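Local atomic coordinates of E3 SUMO-protein ligase SIZ1 (Saccharomyces cerevisiae, PDB entry 3I2D), a protein that acts as a SUMO E3 ligase, promoting attachment of SUMO (Smt3) to septins and PCNA through an SP-RING domain that interacts with the E2 enzyme Ubc9. Residues T246-Q251 and H270-D275; K260-S265 and L303-F308; I266-L271 and C294-A299. One frame throughout, in Å; residues are numbered along the deposited sequence.

All three contacts lie in the SP-RING zinc finger; the PINIT domain precedes it in the same chain. Their centres form a compact cluster: contacts 1 and 2 lie about 10 Å apart, contacts 2 and 3 about 11 Å, and contacts 1 and 3 about 13 Å. Along the chain the order is 246-251, 260-265, then the overlapping 266-271 and 270-275, then 294-299 and 303-308. Contacts 1 and 2 reach the same three-stranded antiparallel sheet, where strands 274-275 and 262-265 are neighbours, while contact 3 supplies three zinc ligands, of which contact 1 shares His270. Sheet and metal together thus tie distant parts of the chain into the domain that mediates Ubc9 interaction.

Contact 1 (T246-Q251 and H270-D275); sequences TIMSLQ and HLQCFD. With ZN (zinc ion), chain B.
Gln272 reaches across to Ser249 and Gln251, joining the zinc-binding loop of the SP-RING domain to the end of strand 245-249. From its CB the chain runs to CG, set anti to the backbone N (chi1 -176°), and then bends at chi2, bringing the amide up to the facing backbone. There Gln272 OE1 lies 3.8 Å from CB of Ser249. Gln272 OE1 also comes within 3.5 Å of Ser249 O, but two acceptors make no bond. The other branch, Gln272 NE2, donates a weak, bent hydrogen bond to Gln251 O, 3.3 Å away with 129° at the hydrogen. Glutamine suits this place because its long, bent chain carries an amide with a donor to Gln251 O. An alanine here would probably leave Gln251 O without this donor and open a gap beside Ser249 CB. The apolar contact is slight: Met248 SD lies 4.4 Å from Leu271 CG. Leu271 also rests on helix 222-234, and Met248 on helix 307-313. Where the strand ends, Ser249 forms an ST turn: Ser249 OG accepts the N-H of Gln251, with 2.9 Å between OG and N and an angle of 151°.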
loop_
_atom_site.group_PDB
_atom_site.type_symbol
_atom_site.label_atom_id
_atom_site.label_comp_id
_atom_site.label_asym_id
_atom_site.label_seq_id
_atom_site.Cartn_x
_atom_site.Cartn_y
_atom_site.Cartn_z
ATOM N N THR A 246 7.538 23.458 -25.640
ATOM C CA THR A 246 7.580 23.176 -24.212
ATOM C C THR A 246 8.832 22.343 -23.929
ATOM O O THR A 246 9.272 21.559 -24.777
ATOM C CB THR A 246 6.327 22.378 -23.751
ATOM O OG1 THR A 246 5.142 23.024 -24.235
ATOM C CG2 THR A 246 6.273 22.295 -22.216
ATOM N N ILE A 247 9.419 22.534 -22.753
ATOM C CA ILE A 247 10.595 21.768 -22.373
ATOM C C ILE A 247 10.118 20.739 -21.350
ATOM O O ILE A 247 9.487 21.088 -20.350
ATOM C CB ILE A 247 11.687 22.655 -21.739
ATOM C CG1 ILE A 247 12.134 23.740 -22.726
ATOM C CG2 ILE A 247 12.877 21.805 -21.357
ATOM C CD1 ILE A 247 11.084 24.823 -23.007
ATOM N N MET A 248 10.395 19.468 -21.623
ATOM C CA MET A 248 9.990 18.383 -20.743
ATOM C C MET A 248 11.235 17.688 -20.262
ATOM O O MET A 248 12.197 17.571 -21.013
ATOM C CB MET A 248 9.116 17.385 -21.498
ATOM C CG MET A 248 8.819 16.111 -20.734
ATOM S SD MET A 248 7.753 14.988 -21.655
ATOM C CE MET A 248 8.976 14.117 -22.627
ATOM N N SER A 249 11.214 17.220 -19.017
ATOM C CA SER A 249 12.362 16.533 -18.439
ATOM C C SER A 249 12.269 15.028 -18.575
ATOM O O SER A 249 11.183 14.457 -18.532
ATOM C CB SER A 249 12.500 16.871 -16.957
ATOM O OG SER A 249 13.593 16.176 -16.374
ATOM N N LEU A 250 13.420 14.391 -18.740
ATOM C CA LEU A 250 13.483 12.940 -18.838
ATOM C C LEU A 250 13.796 12.413 -17.427
ATOM O O LEU A 250 13.845 11.205 -17.188
ATOM C CB LEU A 250 14.585 12.527 -19.814
ATOM C CG LEU A 250 14.460 13.064 -21.238
ATOM C CD1 LEU A 250 15.531 12.420 -22.112
ATOM C CD2 LEU A 250 13.069 12.762 -21.786
ATOM N N GLN A 251 13.999 13.349 -16.506
ATOM C CA GLN A 251 14.307 13.050 -15.119
ATOM C C GLN A 251 13.042 12.843 -14.285
ATOM O O GLN A 251 12.019 13.490 -14.508
ATOM C CB GLN A 251 15.134 14.195 -14.512
ATOM C CG GLN A 251 16.405 14.525 -15.294
ATOM C CD GLN A 251 17.331 13.324 -15.446
ATOM O OE1 GLN A 251 18.071 12.974 -14.533
ATOM N NE2 GLN A 251 17.276 12.679 -16.602
ATOM N N HIS A 270 -1.123 16.414 -17.376
ATOM C CA HIS A 270 0.203 16.997 -17.491
ATOM C C HIS A 270 1.128 16.033 -18.215
ATOM O O HIS A 270 0.943 14.817 -18.167
ATOM C CB HIS A 270 0.771 17.395 -16.104
ATOM C CG HIS A 270 0.914 16.260 -15.134
ATOM N ND1 HIS A 270 1.899 15.303 -15.241
ATOM C CD2 HIS A 270 0.193 15.931 -14.033
ATOM C CE1 HIS A 270 1.778 14.433 -14.253
ATOM N NE2 HIS A 270 0.750 14.792 -13.504
ATOM N N LEU A 271 2.103 16.601 -18.910
ATOM C CA LEU A 271 3.073 15.840 -19.672
ATOM C C LEU A 271 4.101 15.119 -18.808
ATOM O O LEU A 271 4.429 13.956 -19.065
ATOM C CB LEU A 271 3.792 16.782 -20.628
ATOM C CG LEU A 271 3.656 16.502 -22.119
ATOM C CD1 LEU A 271 2.210 16.191 -22.487
ATOM C CD2 LEU A 271 4.164 17.721 -22.864
ATOM N N GLN A 272 4.603 15.814 -17.787
ATOM C CA GLN A 272 5.612 15.261 -16.885
ATOM C C GLN A 272 5.200 13.943 -16.243
ATOM O O GLN A 272 4.165 13.855 -15.586
ATOM C CB GLN A 272 5.968 16.279 -15.786
ATOM C CG GLN A 272 7.097 15.848 -14.816
ATOM C CD GLN A 272 8.353 15.347 -15.538
ATOM O OE1 GLN A 272 8.823 15.969 -16.499
ATOM N NE2 GLN A 272 8.904 14.228 -15.069
ATOM N N CYS A 273 6.020 12.916 -16.451
ATOM C CA CYS A 273 5.767 11.613 -15.864
ATOM C C CYS A 273 6.742 11.457 -14.718
ATOM O O CYS A 273 7.508 12.372 -14.417
ATOM C CB CYS A 273 6.002 10.500 -16.882
ATOM S SG CYS A 273 4.903 10.567 -18.297
ATOM N N PHE A 274 6.703 10.305 -14.068
ATOM C CA PHE A 274 7.615 10.018 -12.966
ATOM C C PHE A 274 7.906 8.528 -13.067
ATOM O O PHE A 274 7.162 7.801 -13.717
ATOM C CB PHE A 274 6.974 10.356 -11.620
ATOM C CG PHE A 274 5.638 9.742 -11.433
ATOM C CD1 PHE A 274 4.488 10.461 -11.736
ATOM C CD2 PHE A 274 5.519 8.434 -10.968
ATOM C CE1 PHE A 274 3.231 9.890 -11.579
ATOM C CE2 PHE A 274 4.277 7.853 -10.807
ATOM C CZ PHE A 274 3.120 8.585 -11.113
ATOM N N ASP A 275 8.974 8.065 -12.430
ATOM C CA ASP A 275 9.329 6.666 -12.539
ATOM C C ASP A 275 8.441 5.735 -11.731
ATOM O O ASP A 275 8.418 5.810 -10.502
ATOM C CB ASP A 275 10.791 6.488 -12.152
ATOM C CG ASP A 275 11.307 5.121 -12.519
ATOM O OD1 ASP A 275 11.210 4.203 -11.678
ATOM O OD2 ASP A 275 11.777 4.950 -13.666
HETATM ZN ZN ZN B . -0.300 13.813 -11.951
#

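Contact 2 (K260-S265 and L303-F308); sequences KYPSKS and LAISEF
Lys264 and Ala304 form the hydrogen-bonded pair of an antiparallel strand pairing in the SP-RING domain. Both of their bonds are weak: Lys264 N to Ala304 O spans 3.4 Å, and Ala304 N to Lys264 O, though nearly straight at 175°, spans 3.3 Å. The firmer backbone bond is Ser306 N to Pro262 O, 2.9 Å long, with the nitrogen 42° above the carbonyl plane. Pro262 O also receives a CA-H...O contact from Ile305 CA at 3.2 Å. Proline has no N-H to give, so its backbone serves this contact as acceptor through O.

Apolar contacts come chiefly from branched side chains. Ile305 CD1, placed by chi2 (-54°), reaches Tyr261 CB at 4.0 Å. Leu303 lays CD1 against the backbone, 4.0 Å from Lys264 C.

Polar ends find partners elsewhere: Lys264 NZ, on a chain long enough to reach the zinc-binding loop, hydrogen-bonds His270 O, Ser263 OG bonds Phe274 O, and Ser306 OG caps the next helix at Val309 N.

Strand 262-265 is the middle strand of its sheet, between 274-275 and 303-305. Helix 207-215 packs on Tyr261, Leu303 and Ile305, while helix 307-313 lies against Pro262.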
loop_
_atom_site.group_PDB
_atom_site.type_symbol
_atom_site.label_atom_id
_atom_site.label_comp_id
_atom_site.label_asym_id
_atom_site.label_seq_id
_atom_site.Cartn_x
_atom_site.Cartn_y
_atom_site.Cartn_z
ATOM N N LYS A 260 13.116 5.422 -16.134
ATOM C CA LYS A 260 13.247 4.141 -16.797
ATOM C C LYS A 260 11.823 3.623 -17.101
ATOM O O LYS A 260 11.609 2.859 -18.037
ATOM C CB LYS A 260 14.035 3.191 -15.882
ATOM C CG LYS A 260 14.617 1.971 -16.572
ATOM C CD LYS A 260 15.446 1.075 -15.616
ATOM C CE LYS A 260 16.724 1.770 -15.105
ATOM N NZ LYS A 260 17.673 2.157 -16.208
ATOM N N TYR A 261 10.847 4.049 -16.304
ATOM C CA TYR A 261 9.450 3.652 -16.512
ATOM C C TYR A 261 8.571 4.895 -16.357
ATOM O O TYR A 261 7.961 5.094 -15.305
ATOM C CB TYR A 261 9.021 2.609 -15.483
ATOM C CG TYR A 261 9.911 1.401 -15.434
ATOM C CD1 TYR A 261 10.977 1.331 -14.539
ATOM C CD2 TYR A 261 9.699 0.329 -16.296
ATOM C CE1 TYR A 261 11.808 0.223 -14.504
ATOM C CE2 TYR A 261 10.524 -0.790 -16.275
ATOM C CZ TYR A 261 11.576 -0.836 -15.378
ATOM O OH TYR A 261 12.390 -1.943 -15.361
ATOM N N PRO A 262 8.472 5.724 -17.416
ATOM C CA PRO A 262 7.680 6.952 -17.392
ATOM C C PRO A 262 6.228 6.639 -17.161
ATOM O O PRO A 262 5.653 5.814 -17.860
ATOM C CB PRO A 262 7.910 7.554 -18.778
ATOM C CG PRO A 262 9.042 6.770 -19.353
ATOM C CD PRO A 262 8.823 5.403 -18.804
ATOM N N SER A 263 5.625 7.308 -16.190
ATOM C CA SER A 263 4.240 7.042 -15.915
ATOM C C SER A 263 3.474 8.145 -15.213
ATOM O O SER A 263 4.025 9.159 -14.813
ATOM C CB SER A 263 4.137 5.735 -15.133
ATOM O OG SER A 263 5.136 5.653 -14.144
ATOM N N LYS A 264 2.176 7.925 -15.081
ATOM C CA LYS A 264 1.275 8.869 -14.435
ATOM C C LYS A 264 -0.096 8.241 -14.525
ATOM O O LYS A 264 -0.291 7.319 -15.315
ATOM C CB LYS A 264 1.283 10.216 -15.173
ATOM C CG LYS A 264 0.890 10.138 -16.650
ATOM C CD LYS A 264 1.309 11.408 -17.398
ATOM C CE LYS A 264 0.952 11.320 -18.867
ATOM N NZ LYS A 264 1.563 12.451 -19.635
ATOM N N SER A 265 -1.029 8.718 -13.706
ATOM C CA SER A 265 -2.397 8.211 -13.732
ATOM C C SER A 265 -2.978 8.646 -15.054
ATOM O O SER A 265 -2.611 9.703 -15.587
ATOM C CB SER A 265 -3.239 8.835 -12.606
ATOM O OG SER A 265 -4.570 8.317 -12.582
ATOM N N LEU A 303 -2.477 3.573 -12.973
ATOM C CA LEU A 303 -1.102 3.910 -13.295
ATOM C C LEU A 303 -0.699 3.213 -14.596
ATOM O O LEU A 303 -0.750 1.987 -14.693
ATOM C CB LEU A 303 -0.194 3.487 -12.139
ATOM C CG LEU A 303 1.130 4.227 -11.925
ATOM C CD1 LEU A 303 0.851 5.694 -11.653
ATOM C CD2 LEU A 303 1.890 3.621 -10.747
ATOM N N ALA A 304 -0.315 4.001 -15.596
ATOM C CA ALA A 304 0.094 3.469 -16.893
ATOM C C ALA A 304 1.387 4.103 -17.422
ATOM O O ALA A 304 1.710 5.243 -17.099
ATOM C CB ALA A 304 -1.024 3.672 -17.909
ATOM N N ILE A 305 2.119 3.353 -18.238
ATOM C CA ILE A 305 3.357 3.839 -18.830
ATOM C C ILE A 305 2.965 4.805 -19.927
ATOM O O ILE A 305 1.962 4.595 -20.599
ATOM C CB ILE A 305 4.167 2.685 -19.493
ATOM C CG1 ILE A 305 4.708 1.736 -18.424
ATOM C CG2 ILE A 305 5.312 3.255 -20.348
ATOM C CD1 ILE A 305 5.513 2.430 -17.367
ATOM N N SER A 306 3.748 5.864 -20.107
ATOM C CA SER A 306 3.486 6.834 -21.163
ATOM C C SER A 306 4.321 6.429 -22.365
ATOM O O SER A 306 5.541 6.521 -22.339
ATOM C CB SER A 306 3.886 8.238 -20.727
ATOM O OG SER A 306 4.196 9.047 -21.849
ATOM N N GLU A 307 3.652 5.980 -23.418
ATOM C CA GLU A 307 4.334 5.551 -24.618
ATOM C C GLU A 307 5.128 6.690 -25.244
ATOM O O GLU A 307 6.246 6.484 -25.741
ATOM C CB GLU A 307 3.327 5.008 -25.622
ATOM C CG GLU A 307 3.976 4.255 -26.761
ATOM C CD GLU A 307 2.967 3.725 -27.749
ATOM O OE1 GLU A 307 2.382 4.547 -28.489
ATOM O OE2 GLU A 307 2.759 2.488 -27.774
ATOM N N PHE A 308 4.560 7.894 -25.216
ATOM C CA PHE A 308 5.254 9.029 -25.792
ATOM C C PHE A 308 6.614 9.206 -25.139
ATOM O O PHE A 308 7.641 9.184 -25.824
ATOM C CB PHE A 308 4.468 10.331 -25.618
ATOM C CG PHE A 308 5.115 11.497 -26.312
ATOM C CD1 PHE A 308 5.091 11.595 -27.704
ATOM C CD2 PHE A 308 5.819 12.453 -25.595
ATOM C CE1 PHE A 308 5.761 12.622 -28.367
ATOM C CE2 PHE A 308 6.496 13.488 -26.253
ATOM C CZ PHE A 308 6.465 13.570 -27.641
#

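Contact 3 (I266-L271 and C294-A299); sequences INCKHL and CQIDIA. With ZN (zinc ion), chain B.
Cys268 and His270 face Cys294 across a zinc ion, the two loops contributing three of its four ligands. Cys268 SG and His270 NE2 each stand 2.1 Å from the metal and Cys294 SG 2.3 Å; Cys291 completes the site of the SP-RING, three cysteines and one histidine.

The imidazole is turned so that its edge meets the metal, which lies beyond NE2. Cys294 SG also sits at this edge, close to the ring plane: it is 3.6 Å from His270 NE2, and the line from the ring centroid to the sulfur is 82° off the ring normal. Cys294 SG lies between the residue's backbone N and carbonyl carbon (chi1 66°), a rotamer that brings the sulfur up to the zinc. In Cys268, by contrast, SG is anti to the carbonyl carbon and beside the backbone N (chi1 -81°), and Cys268 SG lies 3.8 Å from Cys294 SG. Cysteine and histidine suit these places because soft sulfur and imidazole nitrogen bind zinc well, and the metal would probably favour the thiolate form of the cysteines.

Isoleucines pack beside the cysteine ligand. Ile296 CD1 comes 4.2 Å from Cys268 SG and 4.0 Å from Asn267 O, while Ile298 CG2 lies 4.4 Å from Cys268 SG. Further out, a water accepts a hydrogen bond from Ala299 N and a weak one from Asn267 ND2, linking the loops without a direct hydrogen bond.

Segment 266-271 lies in the loop between strands 262-265 and 274-275, with Leu271 resting on helix 222-234. Segment 294-299 lies in the loop between helix 276-285 and strand 303-305, and its Ile298 packs on Leu303 of that strand.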
loop_
_atom_site.group_PDB
_atom_site.type_symbol
_atom_site.label_atom_id
_atom_site.label_comp_id
_atom_site.label_asym_id
_atom_site.label_seq_id
_atom_site.Cartn_x
_atom_site.Cartn_y
_atom_site.Cartn_z
ATOM N N ILE A 266 -3.874 7.839 -15.599
ATOM C CA ILE A 266 -4.513 8.201 -16.856
ATOM C C ILE A 266 -5.357 9.459 -16.571
ATOM O O ILE A 266 -5.746 10.199 -17.484
ATOM C CB ILE A 266 -5.386 7.047 -17.355
ATOM C CG1 ILE A 266 -6.511 6.774 -16.355
ATOM C CG2 ILE A 266 -4.513 5.805 -17.547
ATOM C CD1 ILE A 266 -7.356 5.569 -16.708
ATOM N N ASN A 267 -5.595 9.705 -15.281
ATOM C CA ASN A 267 -6.342 10.866 -14.826
ATOM C C ASN A 267 -5.459 12.105 -14.666
ATOM O O ASN A 267 -5.956 13.184 -14.330
ATOM C CB ASN A 267 -7.023 10.572 -13.490
ATOM C CG ASN A 267 -8.058 9.476 -13.597
ATOM O OD1 ASN A 267 -8.566 9.201 -14.682
ATOM N ND2 ASN A 267 -8.387 8.848 -12.471
ATOM N N CYS A 268 -4.159 11.966 -14.901
ATOM C CA CYS A 268 -3.268 13.114 -14.759
ATOM C C CYS A 268 -3.299 14.049 -15.968
ATOM O O CYS A 268 -3.237 13.616 -17.116
ATOM C CB CYS A 268 -1.823 12.659 -14.473
ATOM S SG CYS A 268 -1.451 12.207 -12.714
ATOM N N LYS A 269 -3.419 15.343 -15.689
ATOM C CA LYS A 269 -3.447 16.364 -16.726
ATOM C C LYS A 269 -2.103 17.067 -16.770
ATOM O O LYS A 269 -1.943 18.164 -16.239
ATOM C CB LYS A 269 -4.541 17.395 -16.445
ATOM C CG LYS A 269 -5.941 16.978 -16.855
ATOM C CD LYS A 269 -6.587 15.999 -15.893
ATOM C CE LYS A 269 -7.942 15.541 -16.441
ATOM N NZ LYS A 269 -8.822 16.694 -16.826
ATOM N N HIS A 270 -1.123 16.414 -17.376
ATOM C CA HIS A 270 0.203 16.997 -17.491
ATOM C C HIS A 270 1.128 16.033 -18.215
ATOM O O HIS A 270 0.943 14.817 -18.167
ATOM C CB HIS A 270 0.771 17.395 -16.104
ATOM C CG HIS A 270 0.914 16.260 -15.134
ATOM N ND1 HIS A 270 1.899 15.303 -15.241
ATOM C CD2 HIS A 270 0.193 15.931 -14.033
ATOM C CE1 HIS A 270 1.778 14.433 -14.253
ATOM N NE2 HIS A 270 0.750 14.792 -13.504
ATOM N N LEU A 271 2.103 16.601 -18.910
ATOM C CA LEU A 271 3.073 15.840 -19.672
ATOM C C LEU A 271 4.101 15.119 -18.808
ATOM O O LEU A 271 4.429 13.956 -19.065
ATOM C CB LEU A 271 3.792 16.782 -20.628
ATOM C CG LEU A 271 3.656 16.502 -22.119
ATOM C CD1 LEU A 271 2.210 16.191 -22.487
ATOM C CD2 LEU A 271 4.164 17.721 -22.864
ATOM N N CYS A 294 1.457 16.559 -9.776
ATOM C CA CYS A 294 0.239 17.353 -9.552
ATOM C C CYS A 294 -0.463 17.098 -8.209
ATOM O O CYS A 294 -1.532 17.649 -7.941
ATOM C CB CYS A 294 -0.760 17.080 -10.676
ATOM S SG CYS A 294 -1.404 15.384 -10.695
ATOM N N GLN A 295 0.129 16.242 -7.387
ATOM C CA GLN A 295 -0.407 15.903 -6.077
ATOM C C GLN A 295 -1.805 15.315 -6.020
ATOM O O GLN A 295 -2.313 15.107 -4.925
ATOM C CB GLN A 295 -0.377 17.114 -5.150
ATOM C CG GLN A 295 0.996 17.649 -4.825
ATOM C CD GLN A 295 1.648 18.326 -6.011
ATOM O OE1 GLN A 295 1.022 19.138 -6.702
ATOM N NE2 GLN A 295 2.921 18.007 -6.248
ATOM N N ILE A 296 -2.446 15.038 -7.151
ATOM C CA ILE A 296 -3.794 14.464 -7.073
ATOM C C ILE A 296 -3.772 13.045 -6.529
ATOM O O ILE A 296 -2.715 12.447 -6.378
ATOM C CB ILE A 296 -4.530 14.426 -8.452
ATOM C CG1 ILE A 296 -4.094 13.211 -9.270
ATOM C CG2 ILE A 296 -4.253 15.689 -9.217
ATOM C CD1 ILE A 296 -4.950 12.963 -10.511
ATOM N N ASP A 297 -4.950 12.513 -6.231
ATOM C CA ASP A 297 -5.064 11.147 -5.741
ATOM C C ASP A 297 -5.058 10.207 -6.917
ATOM O O ASP A 297 -5.814 10.397 -7.879
ATOM C CB ASP A 297 -6.361 10.942 -4.978
ATOM C CG ASP A 297 -6.135 10.821 -3.509
ATOM O OD1 ASP A 297 -5.613 11.799 -2.921
ATOM O OD2 ASP A 297 -6.468 9.748 -2.955
ATOM N N ILE A 298 -4.205 9.191 -6.850
ATOM C CA ILE A 298 -4.123 8.222 -7.929
ATOM C C ILE A 298 -4.200 6.830 -7.350
ATOM O O ILE A 298 -3.758 6.594 -6.223
ATOM C CB ILE A 298 -2.810 8.368 -8.737
ATOM C CG1 ILE A 298 -1.620 7.952 -7.900
ATOM C CG2 ILE A 298 -2.600 9.810 -9.176
ATOM C CD1 ILE A 298 -0.329 8.225 -8.633
ATOM N N ALA A 299 -4.786 5.914 -8.113
ATOM C CA ALA A 299 -4.910 4.536 -7.664
ATOM C C ALA A 299 -3.987 3.698 -8.523
ATOM O O ALA A 299 -3.780 4.018 -9.688
ATOM C CB ALA A 299 -6.337 4.061 -7.813
HETATM ZN ZN ZN B . -0.300 13.813 -11.951
HETATM O O HOH W 1 -6.139 7.791 -10.408
#